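Side-chain contacts in prolyl-tRNA synthetase (Giardia lamblia ATCC 50803, PDB 3IAL), which probably charges tRNA(Pro) with L-proline in an ATP-dependent reaction that passes through a prolyl-adenylate, the intermediate bound in this structure: residues Lys205-Arg210 against Pro491-Leu496; Val302-Ile307 against Asn326-Thr331. All coordinates share one frame; numbering follows the deposited sequence.

Contact 1: Lys205-Arg210 against Pro491-Leu496; sequences KGQKLR and PDENVL
Gln207 sends its CG anti to the backbone N (chi1 -178°) and then bends at chi2, 62°, which swings its amide toward Glu493. The Glu493 chain runs straight beyond CG and comes from the opposite direction. The two flat groups do not bond directly. Gln207 NE2 stops 3.9 Å from Glu493 OE1, and the amide and carboxylate planes stand 79° apart. A water closes the gap. It accepts from Gln207 NE2 at 3.1 Å and donates to Glu493 OE1 at 2.8 Å. The amide is also tied to its own strand, where Gln207 NE2 donates to Lys208 O at 3.2 Å from above the carbonyl plane. Glu493 is also held within the C-terminal region: Tyr513 OH bonds to OE1, and Arg461 forms a salt bridge with OE2. At the other end the contact is van der Waals packing of the Pro491 ring on Arg210. Pro491 CG lies 4.0 Å from Arg210 CB, and this same ring carbon sits over one face of the guanidinium. The Arg210 guanidinium makes a cation-pi contact with Tyr222. A third approach is electrostatic: Lys208 NZ and Asp492 OD2 are 4.4 Å apart, too far for a salt bridge. This surface contact prolongs an antiparallel strand pairing: strand 207-211 of the class II core runs beside strand 485-489 of the ProRS C-terminal region, and the loop after the latter packs back on it.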
ATOM      1  N   LYS B 205      19.920   6.152  14.149  1.00 27.23           N
ATOM      2  CA  LYS B 205      21.143   5.927  13.397  1.00 29.19           C
ATOM      3  C   LYS B 205      21.460   4.437  13.373  1.00 27.94           C
ATOM      4  O   LYS B 205      21.140   3.712  14.310  1.00 26.01           O
ATOM      5  CB  LYS B 205      22.292   6.679  14.085  1.00 31.97           C
ATOM      6  CG  LYS B 205      23.549   6.780  13.270  1.00 38.37           C
ATOM      7  CD  LYS B 205      24.626   7.528  14.011  1.00 39.23           C
ATOM      8  CE  LYS B 205      25.971   7.383  13.301  1.00 44.03           C
ATOM      9  NZ  LYS B 205      27.061   8.125  14.021  1.00 46.66           N
ATOM     10  N   GLY B 206      22.104   3.992  12.303  1.00 27.02           N
ATOM     11  CA  GLY B 206      22.600   2.630  12.203  1.00 27.59           C
ATOM     12  C   GLY B 206      24.046   2.648  11.756  1.00 27.81           C
ATOM     13  O   GLY B 206      24.496   3.627  11.169  1.00 27.73           O
ATOM     14  N   GLN B 207      24.774   1.567  12.030  1.00 27.68           N
ATOM     15  CA  GLN B 207      26.148   1.432  11.540  1.00 26.89           C
ATOM     16  C   GLN B 207      26.161   0.882  10.117  1.00 28.24           C
ATOM     17  O   GLN B 207      25.798  -0.274   9.889  1.00 27.39           O
ATOM     18  CB  GLN B 207      26.973   0.514  12.447  1.00 27.22           C
ATOM     19  CG  GLN B 207      28.433   0.375  12.015  1.00 30.50           C
ATOM     20  CD  GLN B 207      29.193   1.695  12.056  1.00 33.02           C
ATOM     21  OE1 GLN B 207      29.232   2.367  13.085  1.00 36.00           O
ATOM     22  NE2 GLN B 207      29.811   2.061  10.940  1.00 34.77           N
ATOM     23  N   LYS B 208      26.582   1.716   9.167  1.00 27.59           N
ATOM     24  CA  LYS B 208      26.755   1.293   7.781  1.00 27.49           C
ATOM     25  C   LYS B 208      27.995   0.417   7.661  1.00 27.20           C
ATOM     26  O   LYS B 208      29.087   0.853   8.011  1.00 26.90           O
ATOM     27  CB  LYS B 208      26.895   2.508   6.866  1.00 30.44           C
ATOM     28  CG  LYS B 208      27.420   2.179   5.468  1.00 38.72           C
ATOM     29  CD  LYS B 208      27.192   3.333   4.499  1.00 42.07           C
ATOM     30  CE  LYS B 208      27.675   2.993   3.101  1.00 46.69           C
ATOM     31  NZ  LYS B 208      27.295   4.065   2.140  1.00 50.09           N
ATOM     32  N   LEU B 209      27.823  -0.807   7.161  1.00 26.67           N
ATOM     33  CA  LEU B 209      28.933  -1.736   6.980  1.00 26.65           C
ATOM     34  C   LEU B 209      28.883  -2.467   5.655  1.00 25.11           C
ATOM     35  O   LEU B 209      27.811  -2.731   5.119  1.00 26.63           O
ATOM     36  CB  LEU B 209      28.924  -2.795   8.079  1.00 26.13           C
ATOM     37  CG  LEU B 209      29.050  -2.327   9.523  1.00 26.09           C
ATOM     38  CD1 LEU B 209      28.745  -3.489  10.454  1.00 22.93           C
ATOM     39  CD2 LEU B 209      30.433  -1.732   9.794  1.00 19.91           C
ATOM     40  N   ARG B 210      30.060  -2.810   5.149  1.00 24.42           N
ATOM     41  CA  ARG B 210      30.197  -3.867   4.177  1.00 24.69           C
ATOM     42  C   ARG B 210      30.164  -5.185   4.969  1.00 26.32           C
ATOM     43  O   ARG B 210      31.081  -5.481   5.740  1.00 23.00           O
ATOM     44  CB  ARG B 210      31.513  -3.728   3.407  1.00 25.53           C
ATOM     45  CG  ARG B 210      31.776  -4.834   2.371  1.00 26.61           C
ATOM     46  CD  ARG B 210      30.888  -4.699   1.150  1.00 29.17           C
ATOM     47  NE  ARG B 210      31.231  -3.535   0.330  1.00 35.33           N
ATOM     48  CZ  ARG B 210      32.222  -3.488  -0.568  1.00 38.46           C
ATOM     49  NH1 ARG B 210      33.002  -4.542  -0.792  1.00 39.48           N
ATOM     50  NH2 ARG B 210      32.438  -2.368  -1.251  1.00 38.31           N
ATOM     51  N   PRO B 491      34.142   0.566   4.360  1.00 36.48           N
ATOM     52  CA  PRO B 491      35.259   0.852   3.465  1.00 38.65           C
ATOM     53  C   PRO B 491      35.647   2.333   3.421  1.00 42.06           C
ATOM     54  O   PRO B 491      36.798   2.655   3.115  1.00 43.42           O
ATOM     55  CB  PRO B 491      34.741   0.388   2.095  1.00 38.94           C
ATOM     56  CG  PRO B 491      33.647  -0.542   2.387  1.00 35.88           C
ATOM     57  CD  PRO B 491      33.006  -0.011   3.623  1.00 37.01           C
ATOM     58  N   ASP B 492      34.696   3.210   3.739  1.00 44.59           N
ATOM     59  CA  ASP B 492      34.940   4.655   3.796  1.00 47.40           C
ATOM     60  C   ASP B 492      35.762   5.105   5.016  1.00 48.41           C
ATOM     61  O   ASP B 492      36.211   6.250   5.060  1.00 48.43           O
ATOM     62  CB  ASP B 492      33.608   5.415   3.752  1.00 47.46           C
ATOM     63  CG  ASP B 492      32.847   5.185   2.450  1.00 50.04           C
ATOM     64  OD1 ASP B 492      33.483   5.213   1.370  1.00 49.13           O
ATOM     65  OD2 ASP B 492      31.615   4.975   2.511  1.00 49.55           O
ATOM     66  N   GLU B 493      35.937   4.225   6.002  1.00 48.39           N
ATOM     67  CA  GLU B 493      36.842   4.485   7.117  1.00 50.16           C
ATOM     68  C   GLU B 493      38.226   3.994   6.733  1.00 52.20           C
ATOM     69  O   GLU B 493      38.417   2.805   6.486  1.00 52.47           O
ATOM     70  CB  GLU B 493      36.398   3.752   8.383  1.00 50.25           C
ATOM     71  CG  GLU B 493      35.173   4.329   9.059  1.00 52.36           C
ATOM     72  CD  GLU B 493      34.711   3.487  10.236  1.00 52.10           C
ATOM     73  OE1 GLU B 493      33.488   3.393  10.454  1.00 52.08           O
ATOM     74  OE2 GLU B 493      35.566   2.923  10.944  1.00 53.78           O
ATOM     75  N   ASN B 494      39.197   4.898   6.687  1.00 54.17           N
ATOM     76  CA  ASN B 494      40.552   4.507   6.296  1.00 55.84           C
ATOM     77  C   ASN B 494      41.473   4.303   7.494  1.00 53.73           C
ATOM     78  O   ASN B 494      41.549   5.144   8.388  1.00 50.33           O
ATOM     79  CB  ASN B 494      41.149   5.492   5.282  1.00 57.49           C
ATOM     80  CG  ASN B 494      41.155   4.925   3.869  1.00 60.22           C
ATOM     81  OD1 ASN B 494      41.668   3.826   3.637  1.00 62.35           O
ATOM     82  ND2 ASN B 494      40.584   5.665   2.921  1.00 61.48           N
ATOM     83  N   VAL B 495      42.145   3.154   7.505  1.00 53.52           N
ATOM     84  CA  VAL B 495      43.017   2.789   8.608  1.00 53.70           C
ATOM     85  C   VAL B 495      44.275   3.646   8.578  1.00 53.81           C
ATOM     86  O   VAL B 495      44.785   3.996   7.509  1.00 54.15           O
ATOM     87  CB  VAL B 495      43.388   1.283   8.589  1.00 54.23           C
ATOM     88  CG1 VAL B 495      44.219   0.932   7.359  1.00 55.57           C
ATOM     89  CG2 VAL B 495      44.132   0.903   9.864  1.00 54.78           C
ATOM     90  N   LEU B 496      44.752   4.000   9.763  1.00 53.29           N
ATOM     91  CA  LEU B 496      45.976   4.759   9.895  1.00 52.98           C
ATOM     92  C   LEU B 496      47.132   3.829   9.547  1.00 50.82           C
ATOM     93  O   LEU B 496      47.105   2.658   9.911  1.00 50.43           O
ATOM     94  CB  LEU B 496      46.111   5.292  11.322  1.00 54.35           C
ATOM     95  CG  LEU B 496      44.984   6.236  11.765  1.00 56.88           C
ATOM     96  CD1 LEU B 496      44.969   6.414  13.280  1.00 56.70           C
ATOM     97  CD2 LEU B 496      45.123   7.580  11.051  1.00 57.88           C
TER
HETATM   98  O   HOH W   1      31.041   4.693   9.934  1.00 47.03           O

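Contact 2: Val302-Ile307 against Asn326-Thr331; sequences VVIIPI and NEIADT
Ile304 reaches from strand 302-307 to Ile328 and Ala329 on helix 315-334, inside the beta-alpha-beta unit that strand 340-342 completes. This unit belongs to the anticodon-binding domain of the synthetase. All three touching residues are buried.

The interaction between the segments is apolar, and one methyl carries it. Ile304 points toward the helix. Its outer chain is extended (chi2 -177°), which puts CD1 at the front of the side chain. That methyl meets Ile328 CG2 at 3.5 Å, and the two isoleucine side chains cross obliquely. It also approaches Ala329, whose CB is 4.0 Å from Ile304 CD1. Next to this small side chain the methyl also nears the helix backbone, with Ala329 N 3.8 Å from Ile304 CD1. Val340 of the neighbouring strand touches both Ile304 and Ala329. Ile328 also packs on Val398 and Met399, linking the same core to helix 395-399.

The helix segment has its own hydrogen bonds, while the strand is bonded to its neighbours, Ile304 to Ser341 for one. Asp330 N bonds to Asn326 O in the usual helical pattern. Glu327 O accepts twice, from the amide of Thr331 and from its side chain. The Thr331 OG1 to Glu327 O bond is 3.0 Å long and runs nearly along the C=O axis, at a C=O...donor angle of 164°.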
ATOM      1  N   VAL B 302      -1.075  15.169  17.670  1.00 33.79           N
ATOM      2  CA  VAL B 302      -1.483  16.059  18.756  1.00 33.32           C
ATOM      3  C   VAL B 302      -2.822  15.627  19.338  1.00 33.16           C
ATOM      4  O   VAL B 302      -3.788  15.434  18.610  1.00 33.56           O
ATOM      5  CB  VAL B 302      -1.643  17.506  18.257  1.00 31.71           C
ATOM      6  CG1 VAL B 302      -2.153  18.411  19.381  1.00 34.73           C
ATOM      7  CG2 VAL B 302      -0.331  18.035  17.688  1.00 33.79           C
ATOM      8  N   VAL B 303      -2.883  15.478  20.654  1.00 35.13           N
ATOM      9  CA  VAL B 303      -4.165  15.247  21.313  1.00 34.72           C
ATOM     10  C   VAL B 303      -4.536  16.502  22.098  1.00 35.59           C
ATOM     11  O   VAL B 303      -3.757  16.980  22.922  1.00 37.39           O
ATOM     12  CB  VAL B 303      -4.149  13.999  22.216  1.00 34.24           C
ATOM     13  CG1 VAL B 303      -3.032  14.079  23.277  1.00 32.49           C
ATOM     14  CG2 VAL B 303      -5.529  13.797  22.853  1.00 32.89           C
ATOM     15  N   ILE B 304      -5.715  17.048  21.821  1.00 35.26           N
ATOM     16  CA  ILE B 304      -6.182  18.238  22.519  1.00 35.32           C
ATOM     17  C   ILE B 304      -7.172  17.786  23.572  1.00 34.02           C
ATOM     18  O   ILE B 304      -8.133  17.094  23.262  1.00 32.94           O
ATOM     19  CB  ILE B 304      -6.849  19.246  21.562  1.00 35.09           C
ATOM     20  CG1 ILE B 304      -5.965  19.509  20.342  1.00 36.05           C
ATOM     21  CG2 ILE B 304      -7.110  20.555  22.272  1.00 36.51           C
ATOM     22  CD1 ILE B 304      -6.538  20.557  19.382  1.00 33.63           C
ATOM     23  N   ILE B 305      -6.932  18.171  24.820  1.00 35.51           N
ATOM     24  CA  ILE B 305      -7.758  17.726  25.933  1.00 34.03           C
ATOM     25  C   ILE B 305      -8.463  18.908  26.603  1.00 33.80           C
ATOM     26  O   ILE B 305      -7.810  19.773  27.184  1.00 33.22           O
ATOM     27  CB  ILE B 305      -6.924  16.960  26.975  1.00 35.32           C
ATOM     28  CG1 ILE B 305      -6.272  15.731  26.328  1.00 34.92           C
ATOM     29  CG2 ILE B 305      -7.807  16.524  28.158  1.00 30.17           C
ATOM     30  CD1 ILE B 305      -5.199  15.068  27.184  1.00 36.58           C
ATOM     31  N   PRO B 306      -9.799  18.962  26.499  1.00 32.64           N
ATOM     32  CA  PRO B 306     -10.540  19.943  27.284  1.00 34.41           C
ATOM     33  C   PRO B 306     -10.471  19.583  28.766  1.00 33.79           C
ATOM     34  O   PRO B 306     -10.737  18.441  29.117  1.00 33.05           O
ATOM     35  CB  PRO B 306     -11.983  19.815  26.767  1.00 34.02           C
ATOM     36  CG  PRO B 306     -11.950  18.846  25.647  1.00 34.85           C
ATOM     37  CD  PRO B 306     -10.684  18.087  25.718  1.00 32.87           C
ATOM     38  N   ILE B 307     -10.086  20.532  29.616  1.00 35.62           N
ATOM     39  CA  ILE B 307     -10.014  20.279  31.054  1.00 36.10           C
ATOM     40  C   ILE B 307     -11.041  21.108  31.814  1.00 38.14           C
ATOM     41  O   ILE B 307     -11.484  22.163  31.340  1.00 36.71           O
ATOM     42  CB  ILE B 307      -8.592  20.511  31.642  1.00 36.92           C
ATOM     43  CG1 ILE B 307      -8.151  21.971  31.521  1.00 39.20           C
ATOM     44  CG2 ILE B 307      -7.585  19.590  30.978  1.00 35.50           C
ATOM     45  CD1 ILE B 307      -6.780  22.239  32.136  1.00 40.26           C
ATOM     46  N   ASN B 326     -12.014  23.151  19.099  1.00 42.48           N
ATOM     47  CA  ASN B 326     -12.327  22.850  17.696  1.00 43.23           C
ATOM     48  C   ASN B 326     -11.618  23.782  16.710  1.00 42.91           C
ATOM     49  O   ASN B 326     -11.118  23.329  15.685  1.00 40.79           O
ATOM     50  CB  ASN B 326     -13.845  22.883  17.452  1.00 43.24           C
ATOM     51  CG  ASN B 326     -14.581  21.731  18.133  1.00 43.66           C
ATOM     52  OD1 ASN B 326     -14.051  20.636  18.269  1.00 43.85           O
ATOM     53  ND2 ASN B 326     -15.817  21.982  18.552  1.00 48.55           N
ATOM     54  N   GLU B 327     -11.573  25.074  17.022  1.00 43.61           N
ATOM     55  CA  GLU B 327     -10.860  26.045  16.188  1.00 44.56           C
ATOM     56  C   GLU B 327      -9.353  25.781  16.157  1.00 43.76           C
ATOM     57  O   GLU B 327      -8.703  26.021  15.138  1.00 42.33           O
ATOM     58  CB  GLU B 327     -11.104  27.477  16.672  1.00 46.39           C
ATOM     59  CG  GLU B 327     -12.540  27.964  16.539  1.00 49.74           C
ATOM     60  CD  GLU B 327     -12.735  29.343  17.145  1.00 54.57           C
ATOM     61  OE1 GLU B 327     -11.853  30.208  16.947  1.00 55.76           O
ATOM     62  OE2 GLU B 327     -13.763  29.563  17.823  1.00 57.97           O
ATOM     63  N   ILE B 328      -8.800  25.320  17.281  1.00 42.30           N
ATOM     64  CA  ILE B 328      -7.408  24.880  17.324  1.00 41.13           C
ATOM     65  C   ILE B 328      -7.237  23.629  16.457  1.00 40.09           C
ATOM     66  O   ILE B 328      -6.359  23.583  15.597  1.00 38.49           O
ATOM     67  CB  ILE B 328      -6.937  24.593  18.764  1.00 41.42           C
ATOM     68  CG1 ILE B 328      -6.838  25.898  19.563  1.00 43.38           C
ATOM     69  CG2 ILE B 328      -5.588  23.901  18.764  1.00 37.35           C
ATOM     70  CD1 ILE B 328      -6.353  25.705  20.995  1.00 39.53           C
ATOM     71  N   ALA B 329      -8.092  22.631  16.668  1.00 38.23           N
ATOM     72  CA  ALA B 329      -8.033  21.404  15.875  1.00 37.62           C
ATOM     73  C   ALA B 329      -8.136  21.684  14.366  1.00 37.40           C
ATOM     74  O   ALA B 329      -7.359  21.137  13.585  1.00 38.25           O
ATOM     75  CB  ALA B 329      -9.114  20.422  16.319  1.00 35.59           C
ATOM     76  N   ASP B 330      -9.075  22.541  13.971  1.00 36.76           N
ATOM     77  CA  ASP B 330      -9.312  22.840  12.556  1.00 39.72           C
ATOM     78  C   ASP B 330      -8.121  23.542  11.901  1.00 39.60           C
ATOM     79  O   ASP B 330      -7.756  23.214  10.779  1.00 38.14           O
ATOM     80  CB  ASP B 330     -10.591  23.674  12.367  1.00 41.62           C
ATOM     81  CG  ASP B 330     -11.868  22.876  12.641  1.00 46.20           C
ATOM     82  OD1 ASP B 330     -11.846  21.632  12.520  1.00 48.67           O
ATOM     83  OD2 ASP B 330     -12.904  23.500  12.973  1.00 49.57           O
ATOM     84  N   THR B 331      -7.524  24.502  12.605  1.00 39.74           N
ATOM     85  CA  THR B 331      -6.297  25.156  12.144  1.00 39.59           C
ATOM     86  C   THR B 331      -5.139  24.152  11.987  1.00 40.37           C
ATOM     87  O   THR B 331      -4.494  24.097  10.936  1.00 38.34           O
ATOM     88  CB  THR B 331      -5.885  26.279  13.112  1.00 39.75           C
ATOM     89  OG1 THR B 331      -6.886  27.301  13.098  1.00 40.67           O
ATOM     90  CG2 THR B 331      -4.542  26.890  12.718  1.00 39.77           C
TER

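How the contacts relate
The two contacts lie on opposite sides of the chain's centre, with their own centres 46 Å apart. Their nearest atoms are about 23 Å apart, so they do not touch. In sequence, contact 2 is nested inside the long loop that contact 1 closes. Contact 1 joins the catalytic core to the C-terminal region, whereas contact 2 is internal to the anticodon-binding domain. Their character differs too: a surface contact of mixed character, with a water bridge and proline packing, in the first, a buried apolar core in the second. Contact 1 approaches the active site, since the Arg210 side chain is about 12 Å from the bound prolyl-adenylate, but it does not line the pocket.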